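Local coordinates for protein tetraacyldisaccharide 4'-kinase (Aquifex aeolicus, PDB 4EHX) that probably transfers the gamma-phosphate of ATP to the 4'-position of a tetraacyldisaccharide 1-phosphate, making lipid IVA in lipid A biosynthesis, at residues A[68-82]-A[111-125]. Numbering follows the deposited sequence. Where two conformers were deposited one is given.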
loop_
_atom_site.group_PDB
_atom_site.type_symbol
_atom_site.label_atom_id
_atom_site.label_comp_id
_atom_site.label_asym_id
_atom_site.label_seq_id
_atom_site.Cartn_x
_atom_site.Cartn_y
_atom_site.Cartn_z
ATOM N N CYS A 68 -14.287 2.111 -4.159
ATOM C CA CYS A 68 -13.918 2.904 -2.999
ATOM C C CYS A 68 -12.900 2.145 -2.180
ATOM O O CYS A 68 -13.115 0.983 -1.836
ATOM C CB CYS A 68 -15.147 3.231 -2.145
ATOM S SG CYS A 68 -14.806 4.291 -0.722
ATOM N N ILE A 69 -11.797 2.808 -1.850
ATOM C CA ILE A 69 -10.802 2.227 -0.949
ATOM C C ILE A 69 -11.195 2.525 0.494
ATOM O O ILE A 69 -11.546 3.651 0.812
ATOM C CB ILE A 69 -9.410 2.864 -1.159
ATOM C CG1 ILE A 69 -9.001 2.825 -2.634
ATOM C CG2 ILE A 69 -8.367 2.214 -0.214
ATOM C CD1 ILE A 69 -8.938 1.455 -3.217
ATOM N N LEU A 70 -11.138 1.516 1.363
ATOM C CA LEU A 70 -11.341 1.734 2.787
ATOM C C LEU A 70 -9.985 1.604 3.435
ATOM O O LEU A 70 -9.425 0.500 3.508
ATOM C CB LEU A 70 -12.313 0.690 3.388
ATOM C CG LEU A 70 -13.712 0.642 2.774
ATOM C CD1 LEU A 70 -14.574 -0.447 3.476
ATOM C CD2 LEU A 70 -14.383 2.020 2.901
ATOM N N SER A 71 -9.456 2.742 3.871
ATOM C CA SER A 71 -8.129 2.820 4.466
ATOM C C SER A 71 -8.233 3.082 5.976
ATOM O O SER A 71 -9.200 3.687 6.439
ATOM C CB SER A 71 -7.355 3.944 3.768
ATOM O OG SER A 71 -5.962 3.798 3.914
ATOM N N ARG A 72 -7.230 2.643 6.733
ATOM C CA ARG A 72 -7.215 2.834 8.186
ATOM C C ARG A 72 -7.058 4.278 8.585
ATOM O O ARG A 72 -7.777 4.765 9.462
ATOM C CB ARG A 72 -6.090 2.025 8.840
ATOM C CG ARG A 72 -6.161 2.036 10.369
ATOM C CD ARG A 72 -5.102 1.130 10.984
ATOM N NE ARG A 72 -5.262 1.012 12.432
ATOM C CZ ARG A 72 -4.494 0.254 13.212
ATOM N NH1 ARG A 72 -4.720 0.206 14.519
ATOM N NH2 ARG A 72 -3.502 -0.459 12.690
ATOM N N GLY A 73 -6.100 4.958 7.961
ATOM C CA GLY A 73 -5.742 6.301 8.379
ATOM C C GLY A 73 -5.300 6.320 9.831
ATOM O O GLY A 73 -5.889 7.017 10.654
ATOM N N TYR A 74 -4.260 5.554 10.144
ATOM C CA TYR A 74 -3.801 5.394 11.524
ATOM C C TYR A 74 -3.617 6.730 12.253
ATOM O O TYR A 74 -4.266 6.987 13.271
ATOM C CB TYR A 74 -2.507 4.568 11.565
ATOM C CG TYR A 74 -2.020 4.236 12.960
ATOM C CD1 TYR A 74 -2.882 3.698 13.909
ATOM C CD2 TYR A 74 -0.694 4.443 13.322
ATOM C CE1 TYR A 74 -2.440 3.388 15.185
ATOM C CE2 TYR A 74 -0.242 4.136 14.595
ATOM C CZ TYR A 74 -1.119 3.608 15.522
ATOM O OH TYR A 74 -0.677 3.301 16.789
ATOM N N LYS A 75 -2.738 7.576 11.724
ATOM C CA LYS A 75 -2.461 8.876 12.331
ATOM C C LYS A 75 -3.031 10.024 11.507
ATOM O O LYS A 75 -2.499 10.362 10.447
ATOM C CB LYS A 75 -0.956 9.062 12.532
ATOM C CG LYS A 75 -0.160 9.097 11.237
ATOM C CD LYS A 75 1.321 9.308 11.501
ATOM C CE LYS A 75 2.110 9.343 10.202
ATOM N NZ LYS A 75 3.564 9.549 10.441
ATOM N N ARG A 76 -4.112 10.622 12.003
ATOM C CA ARG A 76 -4.779 11.716 11.299
ATOM C C ARG A 76 -5.016 12.934 12.195
ATOM O O ARG A 76 -4.931 12.841 13.421
ATOM C CB ARG A 76 -6.114 11.243 10.716
ATOM C CG ARG A 76 -6.132 9.784 10.320
ATOM C CD ARG A 76 -7.139 9.509 9.215
ATOM N NE ARG A 76 -8.506 9.881 9.575
ATOM C CZ ARG A 76 -9.391 9.053 10.128
ATOM N NH1 ARG A 76 -9.055 7.796 10.409
ATOM N NH2 ARG A 76 -10.616 9.486 10.406
ATOM N N LYS A 77 -5.311 14.072 11.568
ATOM C CA LYS A 77 -5.673 15.296 12.283
ATOM C C LYS A 77 -7.176 15.315 12.553
ATOM O O LYS A 77 -7.701 16.236 13.182
ATOM C CB LYS A 77 -5.267 16.541 11.482
ATOM C CG LYS A 77 -5.632 17.865 12.150
ATOM C CD LYS A 77 -5.298 19.065 11.275
ATOM C CE LYS A 77 -3.801 19.210 11.069
ATOM N NZ LYS A 77 -3.460 20.507 10.420
ATOM N N SER A 78 -7.862 14.289 12.059
ATOM C CA SER A 78 -9.288 14.117 12.303
ATOM C C SER A 78 -9.578 12.637 12.515
ATOM O O SER A 78 -8.879 11.779 11.976
ATOM C CB SER A 78 -10.111 14.656 11.131
ATOM O OG SER A 78 -9.887 13.897 9.957
ATOM N N LYS A 79 -10.610 12.346 13.300
ATOM C CA LYS A 79 -10.934 10.970 13.657
ATOM C C LYS A 79 -12.369 10.621 13.272
ATOM O O LYS A 79 -13.125 11.482 12.820
ATOM C CB LYS A 79 -10.730 10.758 15.156
ATOM C CG LYS A 79 -10.595 9.307 15.570
ATOM C CD LYS A 79 -10.675 9.165 17.084
ATOM C CE LYS A 79 -11.935 9.817 17.668
ATOM N NZ LYS A 79 -13.156 8.965 17.526
ATOM N N GLY A 80 -12.742 9.359 13.467
ATOM C CA GLY A 80 -14.045 8.880 13.050
ATOM C C GLY A 80 -13.951 8.355 11.632
ATOM O O GLY A 80 -13.006 7.647 11.286
ATOM N N THR A 81 -14.926 8.703 10.806
ATOM C CA THR A 81 -14.903 8.303 9.402
ATOM C C THR A 81 -14.768 9.559 8.551
ATOM O O THR A 81 -15.414 10.564 8.822
ATOM C CB THR A 81 -16.175 7.546 9.030
ATOM O OG1 THR A 81 -16.302 6.406 9.882
ATOM C CG2 THR A 81 -16.114 7.079 7.598
ATOM N N LEU A 82 -13.911 9.507 7.538
ATOM C CA LEU A 82 -13.586 10.692 6.757
ATOM C C LEU A 82 -13.513 10.337 5.275
ATOM O O LEU A 82 -12.772 9.434 4.888
ATOM C CB LEU A 82 -12.232 11.251 7.210
ATOM C CG LEU A 82 -11.669 12.411 6.388
ATOM C CD1 LEU A 82 -12.574 13.620 6.532
ATOM C CD2 LEU A 82 -10.251 12.735 6.817
ATOM N N VAL A 111 -10.905 6.860 -8.243
ATOM C CA VAL A 111 -11.383 6.003 -7.157
ATOM C C VAL A 111 -11.648 6.819 -5.895
ATOM O O VAL A 111 -10.925 7.770 -5.620
ATOM C CB VAL A 111 -10.335 4.915 -6.862
ATOM C CG1 VAL A 111 -10.758 4.082 -5.688
ATOM C CG2 VAL A 111 -10.124 4.036 -8.105
ATOM N N SER A 112 -12.678 6.454 -5.127
ATOM C CA SER A 112 -12.916 7.107 -3.844
ATOM C C SER A 112 -12.029 6.508 -2.745
ATOM O O SER A 112 -11.626 5.356 -2.830
ATOM C CB SER A 112 -14.397 7.028 -3.438
ATOM O OG SER A 112 -15.228 7.709 -4.370
ATOM N N VAL A 113 -11.724 7.309 -1.732
ATOM C CA VAL A 113 -10.932 6.853 -0.587
ATOM C C VAL A 113 -11.598 7.337 0.687
ATOM O O VAL A 113 -11.933 8.521 0.837
ATOM C CB VAL A 113 -9.489 7.380 -0.628
ATOM C CG1 VAL A 113 -8.714 6.940 0.633
ATOM C CG2 VAL A 113 -8.786 6.892 -1.885
ATOM N N VAL A 114 -11.805 6.405 1.602
ATOM C CA VAL A 114 -12.389 6.721 2.897
ATOM C C VAL A 114 -11.446 6.214 3.988
ATOM O O VAL A 114 -10.933 5.097 3.907
ATOM C CB VAL A 114 -13.803 6.081 3.030
ATOM C CG1 VAL A 114 -14.277 6.100 4.483
ATOM C CG2 VAL A 114 -14.791 6.795 2.094
ATOM N N ALA A 115 -11.184 7.068 4.977
ATOM C CA ALA A 115 -10.335 6.706 6.100
ATOM C C ALA A 115 -11.216 6.464 7.324
ATOM O O ALA A 115 -12.017 7.315 7.711
ATOM C CB ALA A 115 -9.309 7.819 6.386
ATOM N N SER A 116 -11.064 5.295 7.922
ATOM C CA SER A 116 -11.834 4.954 9.097
ATOM C C SER A 116 -11.161 3.761 9.754
ATOM O O SER A 116 -10.930 2.749 9.108
ATOM C CB SER A 116 -13.257 4.587 8.664
ATOM O OG SER A 116 -14.110 4.425 9.769
ATOM N N GLU A 117 -10.822 3.888 11.034
ATOM C CA GLU A 117 -10.275 2.760 11.788
ATOM C C GLU A 117 -11.197 1.539 11.671
ATOM O O GLU A 117 -10.752 0.404 11.421
ATOM C CB GLU A 117 -10.154 3.165 13.259
ATOM C CG GLU A 117 -9.448 2.154 14.135
ATOM C CD GLU A 117 -7.943 2.250 14.016
ATOM O OE1 GLU A 117 -7.443 3.325 13.614
ATOM O OE2 GLU A 117 -7.261 1.249 14.324
ATOM N N ASP A 118 -12.491 1.770 11.866
ATOM C CA ASP A 118 -13.481 0.709 11.696
ATOM C C ASP A 118 -13.883 0.680 10.223
ATOM O O ASP A 118 -14.585 1.577 9.747
ATOM C CB ASP A 118 -14.705 0.999 12.568
ATOM C CG ASP A 118 -15.665 -0.177 12.626
ATOM O OD1 ASP A 118 -16.412 -0.367 11.662
ATOM O OD2 ASP A 118 -15.683 -0.907 13.638
ATOM N N ARG A 119 -13.424 -0.327 9.490
ATOM C CA ARG A 119 -13.649 -0.343 8.040
ATOM C C ARG A 119 -15.134 -0.448 7.686
ATOM O O ARG A 119 -15.607 0.181 6.736
ATOM C CB ARG A 119 -12.853 -1.478 7.378
ATOM C CG ARG A 119 -11.428 -1.102 6.930
ATOM C CD ARG A 119 -10.541 -0.673 8.069
ATOM N NE ARG A 119 -9.137 -1.004 7.803
ATOM C CZ ARG A 119 -8.191 -1.082 8.730
ATOM N NH1 ARG A 119 -8.472 -0.828 10.020
ATOM N NH2 ARG A 119 -6.956 -1.412 8.357
ATOM N N TYR A 120 -15.876 -1.251 8.447
ATOM C CA TYR A 120 -17.313 -1.361 8.228
ATOM C C TYR A 120 -18.023 0.001 8.262
ATOM O O TYR A 120 -18.795 0.332 7.349
ATOM C CB TYR A 120 -17.943 -2.313 9.253
ATOM C CG TYR A 120 -19.433 -2.489 9.076
ATOM C CD1 TYR A 120 -19.941 -3.398 8.155
ATOM C CD2 TYR A 120 -20.336 -1.744 9.832
ATOM C CE1 TYR A 120 -21.319 -3.561 7.987
ATOM C CE2 TYR A 120 -21.702 -1.905 9.676
ATOM C CZ TYR A 120 -22.185 -2.819 8.760
ATOM O OH TYR A 120 -23.542 -2.975 8.602
ATOM N N LYS A 121 -17.780 0.789 9.313
ATOM C CA LYS A 121 -18.372 2.129 9.397
ATOM C C LYS A 121 -17.945 3.009 8.228
ATOM O O LYS A 121 -18.724 3.825 7.751
ATOM C CB LYS A 121 -18.015 2.820 10.718
ATOM C CG LYS A 121 -18.663 2.188 11.935
ATOM C CD LYS A 121 -18.211 2.881 13.222
ATOM C CE LYS A 121 -19.019 2.399 14.416
ATOM N NZ LYS A 121 -19.240 0.926 14.377
ATOM N N GLY A 122 -16.702 2.857 7.782
ATOM C CA GLY A 122 -16.221 3.592 6.621
ATOM C C GLY A 122 -17.037 3.172 5.408
ATOM O O GLY A 122 -17.448 4.006 4.599
ATOM N N GLY A 123 -17.287 1.873 5.294
ATOM C CA GLY A 123 -18.111 1.343 4.220
ATOM C C GLY A 123 -19.527 1.900 4.244
ATOM O O GLY A 123 -20.085 2.217 3.204
ATOM N N LEU A 124 -20.129 2.016 5.427
ATOM C CA LEU A 124 -21.482 2.563 5.509
ATOM C C LEU A 124 -21.537 4.011 5.041
ATOM O O LEU A 124 -22.457 4.406 4.332
ATOM C CB LEU A 124 -22.048 2.473 6.937
ATOM C CG LEU A 124 -22.376 1.076 7.467
ATOM C CD1 LEU A 124 -23.138 1.178 8.792
ATOM C CD2 LEU A 124 -23.177 0.288 6.448
ATOM N N LEU A 125 -20.566 4.815 5.458
ATOM C CA LEU A 125 -20.553 6.216 5.043
ATOM C C LEU A 125 -20.394 6.303 3.528
ATOM O O LEU A 125 -21.041 7.116 2.869
ATOM C CB LEU A 125 -19.421 6.984 5.728
ATOM C CG LEU A 125 -19.256 8.426 5.231
ATOM C CD1 LEU A 125 -20.451 9.287 5.647
ATOM C CD2 LEU A 125 -17.955 9.038 5.733
HETATM O O HOH W 1 -8.045 -1.085 5.304
HETATM O O HOH W 2 -4.263 -1.721 9.580
HETATM O O HOH W 3 -11.351 6.361 12.591
#
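I69 and S71 pair with 112-116 as parallel neighbours in the sheet of this P-loop kinase: I69 N to S112 O is 2.7 Å, S71 N to V114 O 2.8 Å, and I69 O and S71 O accept from V114 N and S116 N. The other edge of 112-116 takes L82 antiparallel, through mutual A115–L82 backbone bonds, so 112-116 is an inner strand. Where 68-71 ends, R72 runs out extended beside E117; its NE and NH1 both grip E117 OE2, each at 2.8 Å, but bent (136° and 134°), guanidinium and carboxylate planes 66° apart. R72 CB lies over one face of the R119 guanidinium, 3.6 Å from NH2. A leucine in place of R72 would probably leave the E117 carboxylate without its cationic mate. Helix 119-125 packs on the L70 side, L70 CD1 reaching R119 O; T81 CG2 presses tightly on L125 CD2 at 3.3 Å. R119 is held by its NH1, which donates to E117 O and salt-bridges a bound buffer sulfonate. In the second shell, S71 OG, in the conformer given, bonds D138, near the predicted ATP site. R119 NE donates to a water, 2.7 Å away, that bridges to L70 O.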